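Local coordinates for catalase (Bacillus pumilus, PDB 4QOL), which breaks down hydrogen peroxide to water and oxygen at a heme and, unusually for a catalase, lets phenolic substrates reach that active site, at residues H176-L181 / C461-A466; M168-E173 / K456-C461. One frame throughout, in Å; residues are numbered along the deposited sequence.

Contact 1 of 2, residues H176-L181 / C461-A466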
# COMPACT_ATOMS: atom_id res chain seq x y z
N HIS A 176 -22.94 -32.92 2.76
CA HIS A 176 -24.15 -32.29 2.26
C HIS A 176 -23.85 -31.28 1.12
O HIS A 176 -24.46 -31.36 0.04
CB HIS A 176 -24.94 -31.66 3.42
CG HIS A 176 -26.34 -31.25 3.07
ND1 HIS A 176 -27.10 -30.43 3.90
CD2 HIS A 176 -27.13 -31.57 2.02
CE1 HIS A 176 -28.27 -30.23 3.34
NE2 HIS A 176 -28.31 -30.90 2.19
N MET A 177 -22.90 -30.38 1.33
CA MET A 177 -22.57 -29.43 0.31
C MET A 177 -22.17 -30.08 -1.01
O MET A 177 -22.59 -29.63 -2.09
CB MET A 177 -21.47 -28.49 0.77
CG MET A 177 -21.08 -27.47 -0.27
SD MET A 177 -22.38 -26.23 -0.44
CE MET A 177 -21.45 -24.85 -1.14
N LEU A 178 -21.33 -31.07 -0.90
CA LEU A 178 -20.81 -31.71 -2.12
C LEU A 178 -21.93 -32.41 -2.89
O LEU A 178 -21.96 -32.52 -4.13
CB LEU A 178 -19.73 -32.68 -1.77
CG LEU A 178 -18.50 -32.03 -1.15
CD1 LEU A 178 -17.53 -33.09 -0.66
CD2 LEU A 178 -17.80 -31.18 -2.20
N THR A 179 -22.95 -32.86 -2.16
CA THR A 179 -24.13 -33.45 -2.78
C THR A 179 -25.00 -32.45 -3.58
O THR A 179 -25.68 -32.86 -4.55
CB THR A 179 -24.97 -34.18 -1.71
OG1 THR A 179 -24.13 -35.16 -1.07
CG2 THR A 179 -26.20 -34.84 -2.29
N TRP A 180 -24.94 -31.16 -3.22
CA TRP A 180 -25.50 -30.11 -4.05
C TRP A 180 -24.57 -29.63 -5.17
O TRP A 180 -25.00 -29.49 -6.29
CB TRP A 180 -25.84 -28.85 -3.17
CG TRP A 180 -26.97 -28.95 -2.29
CD1 TRP A 180 -27.06 -29.66 -1.11
CD2 TRP A 180 -28.21 -28.23 -2.41
NE1 TRP A 180 -28.22 -29.41 -0.53
CE2 TRP A 180 -28.98 -28.58 -1.31
CE3 TRP A 180 -28.76 -27.40 -3.37
CZ2 TRP A 180 -30.28 -28.07 -1.09
CZ3 TRP A 180 -30.06 -26.90 -3.14
CH2 TRP A 180 -30.78 -27.24 -2.03
N LEU A 181 -23.31 -29.38 -4.81
CA LEU A 181 -22.31 -28.85 -5.75
C LEU A 181 -22.06 -29.77 -6.94
O LEU A 181 -21.77 -29.27 -8.04
CB LEU A 181 -21.00 -28.63 -5.02
CG LEU A 181 -19.91 -27.91 -5.83
CD1 LEU A 181 -20.35 -26.55 -6.34
CD2 LEU A 181 -18.63 -27.78 -4.97
N CYS A 461 -17.07 -43.79 0.90
CA CYS A 461 -17.59 -44.12 2.21
C CYS A 461 -18.42 -43.01 2.81
O CYS A 461 -19.44 -43.26 3.46
CB CYS A 461 -16.45 -44.55 3.13
SG CYS A 461 -15.79 -46.19 2.56
N ASN A 462 -17.99 -41.75 2.63
CA ASN A 462 -18.81 -40.67 3.16
C ASN A 462 -20.18 -40.61 2.49
O ASN A 462 -21.17 -40.37 3.14
CB ASN A 462 -18.07 -39.30 3.02
CG ASN A 462 -16.88 -39.14 3.96
OD1 ASN A 462 -16.82 -39.75 4.99
ND2 ASN A 462 -15.98 -38.24 3.63
N PHE A 463 -20.20 -40.76 1.17
CA PHE A 463 -21.48 -40.71 0.44
C PHE A 463 -22.31 -41.98 0.72
O PHE A 463 -23.53 -41.90 0.80
CB PHE A 463 -21.23 -40.50 -1.06
CG PHE A 463 -20.57 -39.17 -1.36
CD1 PHE A 463 -21.17 -38.02 -0.95
CD2 PHE A 463 -19.38 -39.07 -2.10
CE1 PHE A 463 -20.61 -36.78 -1.22
CE2 PHE A 463 -18.78 -37.83 -2.41
CZ PHE A 463 -19.42 -36.67 -1.94
N TYR A 464 -21.63 -43.10 1.02
CA TYR A 464 -22.33 -44.34 1.42
C TYR A 464 -23.10 -44.09 2.77
O TYR A 464 -24.24 -44.52 2.94
CB TYR A 464 -21.33 -45.48 1.56
CG TYR A 464 -22.01 -46.84 1.65
CD1 TYR A 464 -22.51 -47.30 2.85
CD2 TYR A 464 -22.19 -47.58 0.52
CE1 TYR A 464 -23.16 -48.51 2.94
CE2 TYR A 464 -22.81 -48.80 0.57
CZ TYR A 464 -23.32 -49.24 1.76
OH TYR A 464 -23.93 -50.48 1.76
N ARG A 465 -22.44 -43.40 3.71
CA ARG A 465 -23.07 -43.09 4.99
C ARG A 465 -24.24 -42.17 4.82
O ARG A 465 -25.19 -42.22 5.63
CB ARG A 465 -22.08 -42.45 5.95
CG ARG A 465 -21.01 -43.40 6.40
CD ARG A 465 -20.05 -42.73 7.37
NE ARG A 465 -18.87 -43.58 7.47
CZ ARG A 465 -17.66 -43.45 6.91
NH1 ARG A 465 -17.22 -42.36 6.23
NH2 ARG A 465 -16.80 -44.46 7.14
N ALA A 466 -24.17 -41.26 3.85
CA ALA A 466 -25.33 -40.42 3.49
C ALA A 466 -26.48 -41.32 3.00
O ALA A 466 -27.60 -41.26 3.50
CB ALA A 466 -24.94 -39.41 2.41

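Contact 2 of 2, residues M168-E173 / K456-C461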
# COMPACT_ATOMS: atom_id res chain seq x y z
N MET A 168 -11.70 -32.34 1.68
CA MET A 168 -13.11 -32.58 1.87
C MET A 168 -13.41 -33.92 2.53
O MET A 168 -14.26 -33.99 3.45
CB MET A 168 -13.89 -32.44 0.58
CG MET A 168 -13.92 -31.07 -0.00
SD MET A 168 -14.69 -29.77 0.96
CE MET A 168 -14.18 -28.39 -0.10
N THR A 169 -12.73 -34.96 2.10
CA THR A 169 -12.96 -36.30 2.69
C THR A 169 -12.65 -36.38 4.19
O THR A 169 -13.31 -37.11 4.93
CB THR A 169 -12.19 -37.41 1.93
OG1 THR A 169 -10.79 -37.18 1.92
CG2 THR A 169 -12.75 -37.57 0.54
N LEU A 170 -11.61 -35.64 4.60
CA LEU A 170 -11.17 -35.49 5.95
C LEU A 170 -11.99 -34.45 6.78
O LEU A 170 -11.75 -34.29 8.00
CB LEU A 170 -9.70 -35.17 6.01
CG LEU A 170 -8.79 -36.29 5.43
CD1 LEU A 170 -7.35 -35.81 5.34
CD2 LEU A 170 -8.87 -37.52 6.33
N THR A 171 -12.98 -33.88 6.12
CA THR A 171 -13.88 -32.84 6.65
C THR A 171 -15.26 -33.29 6.26
O THR A 171 -15.94 -32.69 5.43
CB THR A 171 -13.50 -31.48 6.04
OG1 THR A 171 -12.10 -31.26 6.27
CG2 THR A 171 -14.30 -30.35 6.61
N PRO A 172 -15.75 -34.40 6.93
CA PRO A 172 -16.99 -35.05 6.48
C PRO A 172 -18.25 -34.19 6.66
O PRO A 172 -19.27 -34.46 6.03
CB PRO A 172 -17.06 -36.31 7.37
CG PRO A 172 -16.22 -35.94 8.58
CD PRO A 172 -15.08 -35.13 7.99
N GLU A 173 -18.19 -33.09 7.42
CA GLU A 173 -19.30 -32.15 7.38
C GLU A 173 -19.57 -31.52 5.98
O GLU A 173 -20.63 -30.91 5.78
CB GLU A 173 -19.10 -31.06 8.45
CG GLU A 173 -17.89 -30.16 8.24
CD GLU A 173 -16.72 -30.62 9.08
OE1 GLU A 173 -16.38 -31.86 9.06
OE2 GLU A 173 -16.09 -29.77 9.72
N LYS A 456 -10.15 -41.47 -2.56
CA LYS A 456 -11.31 -41.86 -3.37
C LYS A 456 -12.22 -42.82 -2.60
O LYS A 456 -13.44 -42.65 -2.58
CB LYS A 456 -10.81 -42.55 -4.64
CG LYS A 456 -11.89 -42.83 -5.67
CD LYS A 456 -11.34 -43.76 -6.78
CE LYS A 456 -10.20 -43.14 -7.51
NZ LYS A 456 -9.74 -44.03 -8.60
N LEU A 457 -11.62 -43.79 -1.92
CA LEU A 457 -12.38 -44.71 -1.02
C LEU A 457 -13.08 -43.93 0.08
O LEU A 457 -14.23 -44.19 0.39
CB LEU A 457 -11.46 -45.78 -0.41
CG LEU A 457 -12.03 -46.86 0.46
CD1 LEU A 457 -13.14 -47.59 -0.32
CD2 LEU A 457 -10.94 -47.84 0.92
N LEU A 458 -12.36 -43.00 0.73
CA LEU A 458 -12.97 -42.27 1.86
C LEU A 458 -14.14 -41.44 1.34
O LEU A 458 -15.16 -41.37 1.96
CB LEU A 458 -11.86 -41.43 2.56
CG LEU A 458 -12.37 -40.65 3.80
CD1 LEU A 458 -12.99 -41.56 4.89
CD2 LEU A 458 -11.23 -39.82 4.41
N ALA A 459 -14.02 -40.86 0.14
CA ALA A 459 -15.15 -40.12 -0.44
C ALA A 459 -16.36 -40.99 -0.67
O ALA A 459 -17.49 -40.65 -0.26
CB ALA A 459 -14.73 -39.48 -1.77
N ILE A 460 -16.12 -42.16 -1.25
CA ILE A 460 -17.19 -43.15 -1.43
C ILE A 460 -17.87 -43.52 -0.12
O ILE A 460 -19.08 -43.55 -0.02
CB ILE A 460 -16.63 -44.42 -2.12
CG1 ILE A 460 -16.30 -44.11 -3.56
CG2 ILE A 460 -17.63 -45.56 -2.05
CD1 ILE A 460 -15.40 -45.13 -4.16
N CYS A 461 -17.07 -43.79 0.90
CA CYS A 461 -17.59 -44.12 2.21
C CYS A 461 -18.42 -43.01 2.81
O CYS A 461 -19.44 -43.26 3.46
CB CYS A 461 -16.45 -44.55 3.13
SG CYS A 461 -15.79 -46.19 2.56

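Contact 1 of 2, residues H176-L181 / C461-A466
Thr179 and Phe463 sit where the helical segments 176-181 and 461-466 come nearest, and their CA atoms are still 8.4 Å apart, so the backbones do not meet and the gap has to be bridged by side chains. Phe463 does most of the bridging. With CG anti to its own carbonyl carbon (chi1 -64°), its ring leans out so that the far end reaches the other helix, although the CB itself does not point that way. The ring tip, CZ, lies 4.0 Å from Leu178 CB, which comes in at the ring edge, close to its plane. One atom further round, CE1 of Phe463 is 3.9 Å from OG1 of Thr179, which approaches obliquely. Thr179 and Phe463 pass each other in opposite directions, one reaching past the other. OG1 is set beside this ring by its place anti to the carbonyl carbon (chi1 -56°), while its hydrogen bonds go to the carbonyl O of Thr175, one turn back, and to the hydroxyl of Tyr470. The ring of Tyr470 also meets that of Phe463, their planes about 30° apart, while Trp165 of helix 161-169 touches both Leu178 and Phe463. The contact thus joins a helix of the heme-bearing catalase region to the C-terminal helical region, with the Leu178 side chain about 14 Å from a bound heme. Chemically it is a small, buried, largely apolar patch with one hydroxyl oxygen at its margin: nothing directional ties Phe463 to Leu178 and Thr179, which suggests that cohesion here rests mainly on shape and the exclusion of water.

Contact 2 of 2, residues M168-E173 / K456-C461
Thr169 and Leu458 account for most of the surface buried here, with Ala459 a smaller third, and the spacing of 5.4 Å between the CA atoms of Thr169 and Ala459 means that the backbones are close enough for their atoms to take part. Thr169 divides its side chain between the two partners. Its methyl CG2 faces Ala459, 3.5 Å from the amide N and 3.6 Å from CB, so a single methyl rests on both backbone and side chain of one residue. Its CB and carbonyl O are covered by Leu458: CD2 of that leucine lies 3.6 Å from Thr169 CB and 3.5 Å from Thr169 O, an oxygen that also accepts a hydrogen bond from Asn462 ND2. The hydroxyl OG1 stands between the backbone N and the carbonyl carbon (chi1 59°) and is hydrogen-bonded back to the carbonyls of Trp165 and Asp166, which fixes the rotation that aims CG2 at Ala459. This is the docking of the last turn of helix 161-169 against helix 453-466, part of the C-terminal helical domain that accompanies the β-barrel core in monofunctional heme catalases. Small residues at the closest point, threonine and alanine, are consistent with so close an approach. Leu458 is stretched out by its torsions, CG anti to the backbone N (chi1 -178°), which carries CD2 over the helix end at an oblique angle to Thr169. Were Leu458 replaced by an alanine, the loss of CG and both methyls would probably open a gap beside Thr169 CB and leave Leu170 CD2 without its partner across the contact. That partner is again Leu458 CD2, 3.8 Å from Leu170 CD2, the two leucines crossing at about a right angle. Leu170 starts out pointing away and only its end turns back; it also packs on Asn387 of a neighbouring subunit.

How the contacts relate
The centres of contacts 1 and 2 are 8 Å apart, on adjoining parts of helix 453-466, and Cys461 belongs to both. Along the chain the order is 168-173, 176-181, 456-461, 461-466, so the pairings alternate: two successive helices, 161-169 and 175-181, meet earlier and later turns of one distant helix in the same sequence. The two contacts touch directly, through a probable hydrogen bond of 3.2 Å from Asn462 ND2 to Thr169 O and through packing of Leu178 on Met168. Together they form one continuous seam between the catalase region and the C-terminal helices, fully buried at contact 1 and only partly at contact 2, where Leu170 and Thr171 also pack on a neighbouring subunit.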